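Local coordinates for HMG-CoA Lyase (Bacillus subtilis subsp. subtilis, PDB 1YDO), which belongs to the HMGL-like family of proteins and folds as a TIM barrel, eight parallel strands ringed by helices, at residues 103-108 and 146-151; 44-49 and 78-83; 13-18 and 57-62. All coordinates share one frame; numbering follows the deposited sequence.

From the N terminus, the chain leaves the first barrel strand through helix 13-17, the first half of contact 3. It runs on through helix 27-38 into strand 44-49, which opens contact 2, and then into loop 57-62, which closes contact 3. Strand 76-80 closes contact 2, so the two contacts cross along the chain; they also touch, with centres about 9 Å apart. Contact 3 ties the turn after the first strand to the loop after the second; contact 2 pairs the second strand with the third. Contact 1 lies wholly later, joining the loops that follow strands 97-103 and 137-143. Its centre is about 22 Å from that of contact 2 and about 23 Å from that of contact 3.

Contact 1: 103-108 and 146-151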
ATOM      1  N   SER A 103      22.599  -5.903  12.296  1.00 49.36           N
ATOM      2  CA  SER A 103      21.937  -6.677  11.269  1.00 48.73           C
ATOM      3  C   SER A 103      21.908  -8.169  11.592  1.00 48.92           C
ATOM      4  O   SER A 103      22.824  -8.704  12.226  1.00 49.03           O
ATOM      5  CB  SER A 103      22.629  -6.445   9.927  1.00 48.26           C
ATOM      6  OG  SER A 103      22.024  -7.219   8.900  1.00 47.23           O
ATOM      7  N   ALA A 104      20.837  -8.830  11.164  1.00 49.15           N
ATOM      8  CA  ALA A 104      20.681 -10.264  11.372  1.00 49.29           C
ATOM      9  C   ALA A 104      21.630 -10.975  10.407  1.00 49.90           C
ATOM     10  O   ALA A 104      22.221 -12.005  10.734  1.00 48.13           O
ATOM     11  CB  ALA A 104      19.244 -10.673  11.092  1.00 49.23           C
ATOM     12  N   SER A 105      21.753 -10.403   9.209  1.00 51.55           N
ATOM     13  CA  SER A 105      22.630 -10.925   8.166  1.00 52.51           C
ATOM     14  C   SER A 105      24.073 -10.538   8.468  1.00 54.47           C
ATOM     15  O   SER A 105      24.371  -9.371   8.758  1.00 54.24           O
ATOM     16  CB  SER A 105      22.228 -10.361   6.803  1.00 50.67           C
ATOM     17  OG  SER A 105      23.363 -10.155   5.989  1.00 47.63           O
ATOM     18  N   GLU A 106      24.975 -11.513   8.401  1.00 56.54           N
ATOM     19  CA  GLU A 106      26.386 -11.251   8.671  1.00 58.31           C
ATOM     20  C   GLU A 106      26.935 -10.275   7.632  1.00 58.24           C
ATOM     21  O   GLU A 106      27.547  -9.266   7.976  1.00 57.59           O
ATOM     22  CB  GLU A 106      27.184 -12.560   8.612  1.00 61.02           C
ATOM     23  CG  GLU A 106      28.572 -12.475   9.246  1.00 64.37           C
ATOM     24  CD  GLU A 106      28.538 -12.647  10.748  1.00 67.20           C
ATOM     25  OE1 GLU A 106      29.499 -12.195  11.423  1.00 69.80           O
ATOM     26  OE2 GLU A 106      27.559 -13.247  11.258  1.00 67.20           O
ATOM     27  N   THR A 107      26.697 -10.586   6.359  1.00 58.77           N
ATOM     28  CA  THR A 107      27.179  -9.759   5.257  1.00 58.62           C
ATOM     29  C   THR A 107      26.706  -8.315   5.368  1.00 58.69           C
ATOM     30  O   THR A 107      27.497  -7.386   5.218  1.00 57.18           O
ATOM     31  CB  THR A 107      26.727 -10.329   3.904  1.00 58.38           C
ATOM     32  OG1 THR A 107      27.051 -11.723   3.852  1.00 58.39           O
ATOM     33  CG2 THR A 107      27.432  -9.611   2.758  1.00 57.36           C
ATOM     34  N   HIS A 108      25.415  -8.134   5.629  1.00 59.84           N
ATOM     35  CA  HIS A 108      24.848  -6.800   5.760  1.00 60.80           C
ATOM     36  C   HIS A 108      25.462  -6.063   6.939  1.00 61.67           C
ATOM     37  O   HIS A 108      25.805  -4.889   6.847  1.00 61.31           O
ATOM     38  CB  HIS A 108      23.331  -6.864   5.957  1.00 60.05           C
ATOM     39  CG  HIS A 108      22.679  -5.517   6.040  1.00 59.26           C
ATOM     40  ND1 HIS A 108      22.671  -4.628   4.980  1.00 59.49           N
ATOM     41  CD2 HIS A 108      22.019  -4.902   7.043  1.00 58.40           C
ATOM     42  CE1 HIS A 108      22.032  -3.532   5.333  1.00 57.73           C
ATOM     43  NE2 HIS A 108      21.624  -3.668   6.581  1.00 58.36           N
ATOM     44  N   PHE A 146      13.830  -9.911   7.277  1.00 42.38           N
ATOM     45  CA  PHE A 146      12.968 -10.483   6.241  1.00 43.06           C
ATOM     46  C   PHE A 146      13.697 -10.610   4.912  1.00 44.74           C
ATOM     47  O   PHE A 146      13.082 -10.504   3.852  1.00 45.57           O
ATOM     48  CB  PHE A 146      11.727  -9.615   6.039  1.00 40.64           C
ATOM     49  CG  PHE A 146      10.764  -9.668   7.177  1.00 38.84           C
ATOM     50  CD1 PHE A 146      10.018 -10.808   7.408  1.00 37.73           C
ATOM     51  CD2 PHE A 146      10.612  -8.577   8.033  1.00 39.44           C
ATOM     52  CE1 PHE A 146       9.131 -10.865   8.480  1.00 37.48           C
ATOM     53  CE2 PHE A 146       9.724  -8.623   9.113  1.00 38.12           C
ATOM     54  CZ  PHE A 146       8.985  -9.769   9.335  1.00 36.90           C
ATOM     55  N   GLY A 147      15.005 -10.831   4.970  1.00 45.85           N
ATOM     56  CA  GLY A 147      15.763 -10.965   3.746  1.00 46.92           C
ATOM     57  C   GLY A 147      16.872  -9.945   3.695  1.00 48.16           C
ATOM     58  O   GLY A 147      16.726  -8.835   4.206  1.00 47.92           O
ATOM     59  N   CYS A 148      17.982 -10.323   3.068  1.00 49.98           N
ATOM     60  CA  CYS A 148      19.145  -9.458   2.943  1.00 51.91           C
ATOM     61  C   CYS A 148      19.412  -9.053   1.501  1.00 52.13           C
ATOM     62  O   CYS A 148      19.194  -9.828   0.577  1.00 53.12           O
ATOM     63  CB  CYS A 148      20.380 -10.177   3.504  1.00 53.64           C
ATOM     64  SG  CYS A 148      21.938  -9.237   3.392  1.00 57.60           S
ATOM     65  N   PRO A 149      19.893  -7.824   1.292  1.00 52.32           N
ATOM     66  CA  PRO A 149      20.179  -7.383  -0.073  1.00 53.56           C
ATOM     67  C   PRO A 149      21.395  -8.126  -0.654  1.00 54.83           C
ATOM     68  O   PRO A 149      21.605  -8.169  -1.873  1.00 55.49           O
ATOM     69  CB  PRO A 149      20.434  -5.884   0.104  1.00 52.61           C
ATOM     70  CG  PRO A 149      21.031  -5.805   1.464  1.00 51.97           C
ATOM     71  CD  PRO A 149      20.145  -6.742   2.260  1.00 52.21           C
ATOM     72  N   TYR A 150      22.182  -8.718   0.238  1.00 54.94           N
ATOM     73  CA  TYR A 150      23.383  -9.444  -0.146  1.00 55.01           C
ATOM     74  C   TYR A 150      23.197 -10.956  -0.024  1.00 55.38           C
ATOM     75  O   TYR A 150      23.380 -11.692  -0.996  1.00 56.05           O
ATOM     76  CB  TYR A 150      24.548  -9.004   0.737  1.00 54.70           C
ATOM     77  CG  TYR A 150      24.795  -7.507   0.741  1.00 54.63           C
ATOM     78  CD1 TYR A 150      24.958  -6.819   1.939  1.00 53.31           C
ATOM     79  CD2 TYR A 150      24.917  -6.792  -0.454  1.00 55.05           C
ATOM     80  CE1 TYR A 150      25.243  -5.469   1.958  1.00 53.17           C
ATOM     81  CE2 TYR A 150      25.205  -5.434  -0.450  1.00 54.63           C
ATOM     82  CZ  TYR A 150      25.369  -4.783   0.768  1.00 54.98           C
ATOM     83  OH  TYR A 150      25.701  -3.453   0.793  1.00 55.79           O
ATOM     84  N   GLU A 151      22.829 -11.416   1.165  1.00 54.60           N
ATOM     85  CA  GLU A 151      22.632 -12.840   1.385  1.00 55.18           C
ATOM     86  C   GLU A 151      21.275 -13.293   0.883  1.00 56.53           C
ATOM     87  O   GLU A 151      20.961 -14.479   0.898  1.00 55.92           O
ATOM     88  CB  GLU A 151      22.762 -13.174   2.868  1.00 53.46           C
ATOM     89  CG  GLU A 151      24.099 -12.810   3.454  1.00 51.05           C
ATOM     90  CD  GLU A 151      24.286 -13.358   4.846  1.00 50.48           C
ATOM     91  OE1 GLU A 151      25.305 -13.022   5.481  1.00 50.93           O
ATOM     92  OE2 GLU A 151      23.420 -14.130   5.305  1.00 51.10           O
TER
HETATM   93  O   HOH W   1      23.814 -14.162   7.899  1.00 30.41           O
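Two neighbouring strands of the TIM barrel, 97-103 and 137-143, lead at their C-terminal ends into loops that meet here, where E151 of the second loop reaches the first turn of helix 106-110. Its side chain runs extended beyond CG and brings OE1 to two donors on T107. The bond from the amide, T107 N to E151 OE1, is 2.9 Å long and nearly straight at 171°, its donor lying on the anti side of the carboxylate but tilted out of its plane. The hydroxyl bond, T107 OG1 to E151 OE1, measures 2.7 Å and uses the anti lone pair. The other oxygen, OE2, accepts from a water that accepts from E106 N. S105 is the N-cap of the helix, its OG taking the bond from H108 N at 2.9 Å. Serine suits this place because a short hydroxyl can fold back on its own helix end. The side chain of E106 bends away from the second loop, and its OE2 bonds to T117 OG1.

C148 lies against S105, its SG 3.6 Å from S105 CB and anti to its own backbone N (chi1 179°). The sulfur accepts from two successive amides, Y150 N and E151 N, each 3.2 Å from C148 SG, and so shapes the turn that carries E151. Beyond it the contact becomes apolar: the methyl T107 CG2 lies 3.6 Å from Y150 CB, H108 CA meets the edge of the Y150 ring, and P149 CG lies over one face of that ring. All three leading amides of the helix, E106, T107 and H108, thus have acceptors: water, carboxylate and hydroxyl. These amides probably favour ionised E151, though the like charge of E106, its OE2 6.2 Å from E151 OE1, may partly offset this.

Contact 2: 44-49 and 78-83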
ATOM      1  N   TYR A  44       6.188   8.933  20.687  1.00 34.39           N
ATOM      2  CA  TYR A  44       7.553   8.456  20.531  1.00 34.19           C
ATOM      3  C   TYR A  44       8.140   9.027  19.252  1.00 34.64           C
ATOM      4  O   TYR A  44       7.515   8.956  18.202  1.00 35.39           O
ATOM      5  CB  TYR A  44       7.547   6.939  20.482  1.00 33.63           C
ATOM      6  CG  TYR A  44       8.911   6.321  20.410  1.00 34.74           C
ATOM      7  CD1 TYR A  44       9.618   6.285  19.211  1.00 34.50           C
ATOM      8  CD2 TYR A  44       9.471   5.710  21.530  1.00 36.10           C
ATOM      9  CE1 TYR A  44      10.848   5.643  19.124  1.00 36.93           C
ATOM     10  CE2 TYR A  44      10.698   5.064  21.454  1.00 37.35           C
ATOM     11  CZ  TYR A  44      11.381   5.028  20.243  1.00 37.93           C
ATOM     12  OH  TYR A  44      12.573   4.342  20.139  1.00 39.67           O
ATOM     13  N   ILE A  45       9.342   9.591  19.339  1.00 35.13           N
ATOM     14  CA  ILE A  45       9.975  10.196  18.178  1.00 34.12           C
ATOM     15  C   ILE A  45      11.492  10.094  18.199  1.00 35.01           C
ATOM     16  O   ILE A  45      12.119  10.635  19.100  1.00 36.48           O
ATOM     17  CB  ILE A  45       9.667  11.682  18.116  1.00 31.61           C
ATOM     18  CG1 ILE A  45       8.170  11.930  18.170  1.00 29.88           C
ATOM     19  CG2 ILE A  45      10.272  12.264  16.868  1.00 33.56           C
ATOM     20  CD1 ILE A  45       7.822  13.398  18.057  1.00 29.67           C
ATOM     21  N   GLU A  46      12.093   9.418  17.222  1.00 34.52           N
ATOM     22  CA  GLU A  46      13.548   9.371  17.191  1.00 34.81           C
ATOM     23  C   GLU A  46      14.027  10.692  16.603  1.00 35.23           C
ATOM     24  O   GLU A  46      14.141  10.821  15.390  1.00 36.19           O
ATOM     25  CB  GLU A  46      14.046   8.254  16.307  1.00 34.27           C
ATOM     26  CG  GLU A  46      13.800   6.903  16.862  1.00 37.29           C
ATOM     27  CD  GLU A  46      14.666   5.848  16.190  1.00 40.24           C
ATOM     28  OE1 GLU A  46      14.462   4.639  16.460  1.00 42.50           O
ATOM     29  OE2 GLU A  46      15.556   6.225  15.393  1.00 39.16           O
ATOM     30  N   ILE A  47      14.311  11.670  17.453  1.00 34.98           N
ATOM     31  CA  ILE A  47      14.742  12.974  16.976  1.00 33.06           C
ATOM     32  C   ILE A  47      15.987  12.968  16.101  1.00 32.52           C
ATOM     33  O   ILE A  47      16.099  13.784  15.190  1.00 33.22           O
ATOM     34  CB  ILE A  47      14.991  13.920  18.144  1.00 33.71           C
ATOM     35  CG1 ILE A  47      16.075  13.339  19.050  1.00 34.57           C
ATOM     36  CG2 ILE A  47      13.708  14.128  18.927  1.00 32.88           C
ATOM     37  CD1 ILE A  47      16.495  14.272  20.160  1.00 34.75           C
ATOM     38  N   THR A  48      16.921  12.061  16.361  1.00 32.21           N
ATOM     39  CA  THR A  48      18.148  12.022  15.567  1.00 33.11           C
ATOM     40  C   THR A  48      19.006  10.798  15.845  1.00 34.36           C
ATOM     41  O   THR A  48      18.630   9.923  16.630  1.00 35.08           O
ATOM     42  CB  THR A  48      19.020  13.235  15.854  1.00 32.99           C
ATOM     43  OG1 THR A  48      20.215  13.172  15.064  1.00 33.68           O
ATOM     44  CG2 THR A  48      19.404  13.251  17.328  1.00 32.86           C
ATOM     45  N   SER A  49      20.170  10.756  15.196  1.00 35.23           N
ATOM     46  CA  SER A  49      21.125   9.659  15.353  1.00 36.27           C
ATOM     47  C   SER A  49      22.471  10.195  15.804  1.00 38.08           C
ATOM     48  O   SER A  49      22.940  11.219  15.304  1.00 38.46           O
ATOM     49  CB  SER A  49      21.308   8.902  14.033  1.00 35.33           C
ATOM     50  OG  SER A  49      22.487   8.116  14.049  1.00 30.77           O
ATOM     51  N   ALA A  78      13.693   9.569  21.429  1.00 31.99           N
ATOM     52  CA  ALA A  78      14.770   8.599  21.312  1.00 33.71           C
ATOM     53  C   ALA A  78      15.767   8.983  20.228  1.00 33.68           C
ATOM     54  O   ALA A  78      15.481   9.814  19.365  1.00 35.18           O
ATOM     55  CB  ALA A  78      14.189   7.202  21.026  1.00 30.91           C
ATOM     56  N   ALA A  79      16.937   8.364  20.275  1.00 32.34           N
ATOM     57  CA  ALA A  79      17.968   8.618  19.287  1.00 31.72           C
ATOM     58  C   ALA A  79      18.739   7.336  19.034  1.00 32.02           C
ATOM     59  O   ALA A  79      18.817   6.456  19.889  1.00 31.86           O
ATOM     60  CB  ALA A  79      18.889   9.680  19.779  1.00 30.53           C
ATOM     61  N   LEU A  80      19.299   7.225  17.846  1.00 31.89           N
ATOM     62  CA  LEU A  80      20.056   6.049  17.529  1.00 34.17           C
ATOM     63  C   LEU A  80      21.411   6.166  18.221  1.00 35.96           C
ATOM     64  O   LEU A  80      22.048   7.208  18.149  1.00 36.22           O
ATOM     65  CB  LEU A  80      20.261   5.959  16.030  1.00 33.92           C
ATOM     66  CG  LEU A  80      20.524   4.532  15.539  1.00 32.98           C
ATOM     67  CD1 LEU A  80      19.262   3.709  15.700  1.00 32.20           C
ATOM     68  CD2 LEU A  80      20.944   4.578  14.100  1.00 33.28           C
ATOM     69  N   VAL A  81      21.850   5.108  18.900  1.00 38.17           N
ATOM     70  CA  VAL A  81      23.146   5.139  19.569  1.00 38.95           C
ATOM     71  C   VAL A  81      24.021   4.002  19.084  1.00 38.70           C
ATOM     72  O   VAL A  81      23.752   2.845  19.353  1.00 36.92           O
ATOM     73  CB  VAL A  81      22.988   5.047  21.089  1.00 40.78           C
ATOM     74  CG1 VAL A  81      24.375   5.055  21.777  1.00 41.58           C
ATOM     75  CG2 VAL A  81      22.159   6.211  21.583  1.00 40.29           C
ATOM     76  N   PRO A  82      25.110   4.336  18.388  1.00 40.24           N
ATOM     77  CA  PRO A  82      26.042   3.350  17.843  1.00 41.55           C
ATOM     78  C   PRO A  82      26.921   2.638  18.848  1.00 42.78           C
ATOM     79  O   PRO A  82      27.240   1.462  18.672  1.00 42.65           O
ATOM     80  CB  PRO A  82      26.853   4.172  16.856  1.00 42.16           C
ATOM     81  CG  PRO A  82      27.002   5.476  17.616  1.00 42.35           C
ATOM     82  CD  PRO A  82      25.607   5.707  18.158  1.00 40.84           C
ATOM     83  N   ASN A  83      27.317   3.350  19.900  1.00 44.94           N
ATOM     84  CA  ASN A  83      28.186   2.779  20.937  1.00 46.56           C
ATOM     85  C   ASN A  83      28.343   3.711  22.142  1.00 47.92           C
ATOM     86  O   ASN A  83      27.783   4.803  22.166  1.00 47.29           O
ATOM     87  CB  ASN A  83      29.551   2.447  20.325  1.00 44.86           C
ATOM     88  CG  ASN A  83      30.052   3.546  19.397  1.00 44.87           C
ATOM     89  OD1 ASN A  83      30.551   3.272  18.300  1.00 42.61           O
ATOM     90  ND2 ASN A  83      29.937   4.799  19.843  1.00 44.36           N
TER
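E46 and A78 form a parallel beta bridge between strands 44-49 and 76-80, and the glutamate side chain climbs away from it on the face shared by A78, S49 and L80. Its CB lies 3.7 Å from A78 O. CG, placed anti to the carbonyl carbon (chi1 -70°), passes 4.2 Å from the methyl A78 CB, and the extended chain ends in a carboxylate, with E46 OE2 a loose 4.5 Å from L80 CD1. OE2 makes a salt bridge with R15 NH1. The alanine is small enough to let this chain by, and its methyl is met from another direction by the tip of Y44, with A78 CB 3.4 Å from Y44 OH; that hydroxyl bonds to E97.

The backbones are joined by A78 N to I45 O (3.0 Å) and by L80 N to T48 O (3.0 Å). Because E46 pairs with A78 and S49 with L80, three steps on one strand match two on the other. The extra residue, with I47 in a helical conformation (phi/psi -57°/-33°), is an irregularity of the beta-bulge kind that keeps E46 and S49 on one face. S49 CB packs against L80 CB at 3.7 Å; its OG lies alongside that carbon and bonds to V51 N, a small hydroxyl that both packs and holds the following chain.

On the opposite face T48 touches helix 62-68, the crossover helix of this beta-alpha-beta unit, as does I47. Backbone bonds from Y44 and E46 to E11 join strand 44-49 to 8-11, closing the barrel, while A79 bonds to strand 97-103.

Contact 3: 13-18 and 57-62; sequences GPRDGL and PALRDA
L59 points its isobutyl group at the short helix 13-17, its two methyls set side by side against the turn that follows the first strand of the TIM barrel. The residue belongs to the loop between strand 44-49 and helix 62-68, so the contact packs the connections of two barrel strands together. Leucine suits the spot because its branch ends in two methyls, one for each of two successive carbonyls; CG anti to the carbonyl carbon (chi1 -68°) sends that fork toward the helix. CD1 rests 3.7 Å from R15 O and also approaches the aliphatic part of that arginine, with L59 CD1 4.3 Å from R15 CG. CD2 faces the neighbouring carbonyl, lying 3.6 Å from P14 O, and also touches L18, where L59 CD2 is 4.0 Å from L18 CB.

The CB atoms of L18 and L59 point toward each other's segment, whereas that of R15 points away, so the arginine borders the contact with CG while its guanidinium turns to acidic partners, NH1 to E46 and NH2 to D16. The latter salt bridge, R15 NH2 to D16 OD2, is 3.0 Å, and D16 CB lies over one face of the guanidinium, offset toward its rim.

The helix itself carries a wider, pi-type turn, closed by the bond from L18 N to G13 O at 2.9 Å. G17 fits inside it because a CB there would run into G13 O. On the other segment, a type I turn from L59 to A62 brings the chain into helix 62-68. K30 of helix 27-38 covers L59 and binds both A58 O and the carboxylate of D61. At the outer end, the small side chain of A58 allows close approach, its CB lying 3.7 Å from L18 O.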
ATOM      1  N   GLY A  13      10.871   9.438  11.331  1.00 27.61           N
ATOM      2  CA  GLY A  13      11.156  10.286  10.193  1.00 28.22           C
ATOM      3  C   GLY A  13      12.344  11.211  10.359  1.00 29.14           C
ATOM      4  O   GLY A  13      13.252  11.252   9.508  1.00 27.10           O
ATOM      5  N   PRO A  14      12.370  11.980  11.455  1.00 30.99           N
ATOM      6  CA  PRO A  14      13.491  12.896  11.671  1.00 31.89           C
ATOM      7  C   PRO A  14      14.835  12.186  11.693  1.00 33.53           C
ATOM      8  O   PRO A  14      15.880  12.819  11.618  1.00 36.13           O
ATOM      9  CB  PRO A  14      13.148  13.557  12.999  1.00 30.38           C
ATOM     10  CG  PRO A  14      12.337  12.536  13.694  1.00 31.97           C
ATOM     11  CD  PRO A  14      11.452  11.990  12.603  1.00 30.01           C
ATOM     12  N   ARG A  15      14.821  10.866  11.777  1.00 35.71           N
ATOM     13  CA  ARG A  15      16.079  10.162  11.803  1.00 36.82           C
ATOM     14  C   ARG A  15      16.257   9.299  10.569  1.00 37.51           C
ATOM     15  O   ARG A  15      16.951   9.703   9.628  1.00 37.17           O
ATOM     16  CB  ARG A  15      16.184   9.322  13.066  1.00 37.53           C
ATOM     17  CG  ARG A  15      17.560   8.758  13.292  1.00 38.68           C
ATOM     18  CD  ARG A  15      17.464   7.255  13.415  1.00 40.98           C
ATOM     19  NE  ARG A  15      17.707   6.556  12.156  1.00 39.69           N
ATOM     20  CZ  ARG A  15      17.288   5.320  11.894  1.00 38.50           C
ATOM     21  NH1 ARG A  15      16.588   4.641  12.797  1.00 36.25           N
ATOM     22  NH2 ARG A  15      17.588   4.756  10.736  1.00 39.08           N
ATOM     23  N   ASP A  16      15.626   8.122  10.563  1.00 38.29           N
ATOM     24  CA  ASP A  16      15.718   7.187   9.427  1.00 38.72           C
ATOM     25  C   ASP A  16      15.257   7.853   8.130  1.00 37.52           C
ATOM     26  O   ASP A  16      15.702   7.487   7.041  1.00 36.16           O
ATOM     27  CB  ASP A  16      14.865   5.936   9.683  1.00 40.25           C
ATOM     28  CG  ASP A  16      15.285   4.750   8.812  1.00 41.21           C
ATOM     29  OD1 ASP A  16      14.657   3.674   8.913  1.00 41.17           O
ATOM     30  OD2 ASP A  16      16.251   4.893   8.028  1.00 44.07           O
ATOM     31  N   GLY A  17      14.380   8.841   8.258  1.00 36.96           N
ATOM     32  CA  GLY A  17      13.901   9.532   7.085  1.00 37.13           C
ATOM     33  C   GLY A  17      14.862  10.578   6.584  1.00 36.69           C
ATOM     34  O   GLY A  17      15.223  10.588   5.411  1.00 36.86           O
ATOM     35  N   LEU A  18      15.305  11.458   7.464  1.00 37.78           N
ATOM     36  CA  LEU A  18      16.213  12.505   7.015  1.00 40.09           C
ATOM     37  C   LEU A  18      17.594  12.013   6.583  1.00 41.66           C
ATOM     38  O   LEU A  18      18.180  12.566   5.651  1.00 40.59           O
ATOM     39  CB  LEU A  18      16.330  13.582   8.093  1.00 38.32           C
ATOM     40  CG  LEU A  18      15.403  14.797   7.920  1.00 37.71           C
ATOM     41  CD1 LEU A  18      14.154  14.457   7.126  1.00 36.96           C
ATOM     42  CD2 LEU A  18      15.035  15.317   9.286  1.00 37.94           C
ATOM     43  N   PRO A  57      26.239  12.696   7.371  1.00 50.89           N
ATOM     44  CA  PRO A  57      26.334  14.147   7.211  1.00 51.97           C
ATOM     45  C   PRO A  57      25.000  14.875   7.236  1.00 52.95           C
ATOM     46  O   PRO A  57      24.947  16.055   7.583  1.00 53.70           O
ATOM     47  CB  PRO A  57      27.067  14.297   5.883  1.00 51.22           C
ATOM     48  CG  PRO A  57      26.620  13.085   5.122  1.00 50.56           C
ATOM     49  CD  PRO A  57      26.726  12.006   6.165  1.00 50.24           C
ATOM     50  N   ALA A  58      23.926  14.176   6.879  1.00 54.00           N
ATOM     51  CA  ALA A  58      22.595  14.781   6.868  1.00 54.88           C
ATOM     52  C   ALA A  58      22.095  15.027   8.289  1.00 55.36           C
ATOM     53  O   ALA A  58      21.167  15.805   8.514  1.00 55.64           O
ATOM     54  CB  ALA A  58      21.620  13.880   6.122  1.00 55.59           C
ATOM     55  N   LEU A  59      22.719  14.364   9.246  1.00 56.26           N
ATOM     56  CA  LEU A  59      22.317  14.526  10.626  1.00 57.17           C
ATOM     57  C   LEU A  59      23.514  14.871  11.506  1.00 57.15           C
ATOM     58  O   LEU A  59      23.643  14.370  12.618  1.00 57.55           O
ATOM     59  CB  LEU A  59      21.638  13.241  11.111  1.00 56.92           C
ATOM     60  CG  LEU A  59      20.280  12.886  10.484  1.00 56.32           C
ATOM     61  CD1 LEU A  59      19.835  11.506  10.973  1.00 57.12           C
ATOM     62  CD2 LEU A  59      19.242  13.942  10.857  1.00 55.25           C
ATOM     63  N   ARG A  60      24.390  15.733  11.002  1.00 57.61           N
ATOM     64  CA  ARG A  60      25.562  16.130  11.771  1.00 58.36           C
ATOM     65  C   ARG A  60      25.189  17.030  12.938  1.00 58.56           C
ATOM     66  O   ARG A  60      25.986  17.232  13.856  1.00 58.99           O
ATOM     67  CB  ARG A  60      26.581  16.832  10.871  1.00 58.32           C
ATOM     68  CG  ARG A  60      25.998  17.852   9.918  1.00 59.19           C
ATOM     69  CD  ARG A  60      27.037  18.243   8.870  1.00 60.45           C
ATOM     70  NE  ARG A  60      26.474  18.996   7.736  1.00 63.57           N
ATOM     71  CZ  ARG A  60      26.136  20.290   7.755  1.00 62.81           C
ATOM     72  NH1 ARG A  60      26.297  21.012   8.859  1.00 61.01           N
ATOM     73  NH2 ARG A  60      25.636  20.864   6.663  1.00 61.91           N
ATOM     74  N   ASP A  61      23.965  17.548  12.907  1.00 58.25           N
ATOM     75  CA  ASP A  61      23.485  18.438  13.958  1.00 57.35           C
ATOM     76  C   ASP A  61      22.709  17.715  15.039  1.00 56.26           C
ATOM     77  O   ASP A  61      21.852  18.302  15.695  1.00 55.67           O
ATOM     78  CB  ASP A  61      22.621  19.555  13.350  1.00 58.20           C
ATOM     79  CG  ASP A  61      21.493  19.027  12.474  1.00 57.54           C
ATOM     80  OD1 ASP A  61      20.861  19.855  11.785  1.00 55.30           O
ATOM     81  OD2 ASP A  61      21.241  17.800  12.480  1.00 58.43           O
ATOM     82  N   ALA A  62      23.031  16.444  15.239  1.00 55.54           N
ATOM     83  CA  ALA A  62      22.333  15.647  16.240  1.00 56.41           C
ATOM     84  C   ALA A  62      22.290  16.312  17.617  1.00 56.44           C
ATOM     85  O   ALA A  62      21.212  16.566  18.156  1.00 56.82           O
ATOM     86  CB  ALA A  62      22.978  14.265  16.353  1.00 56.08           C
TER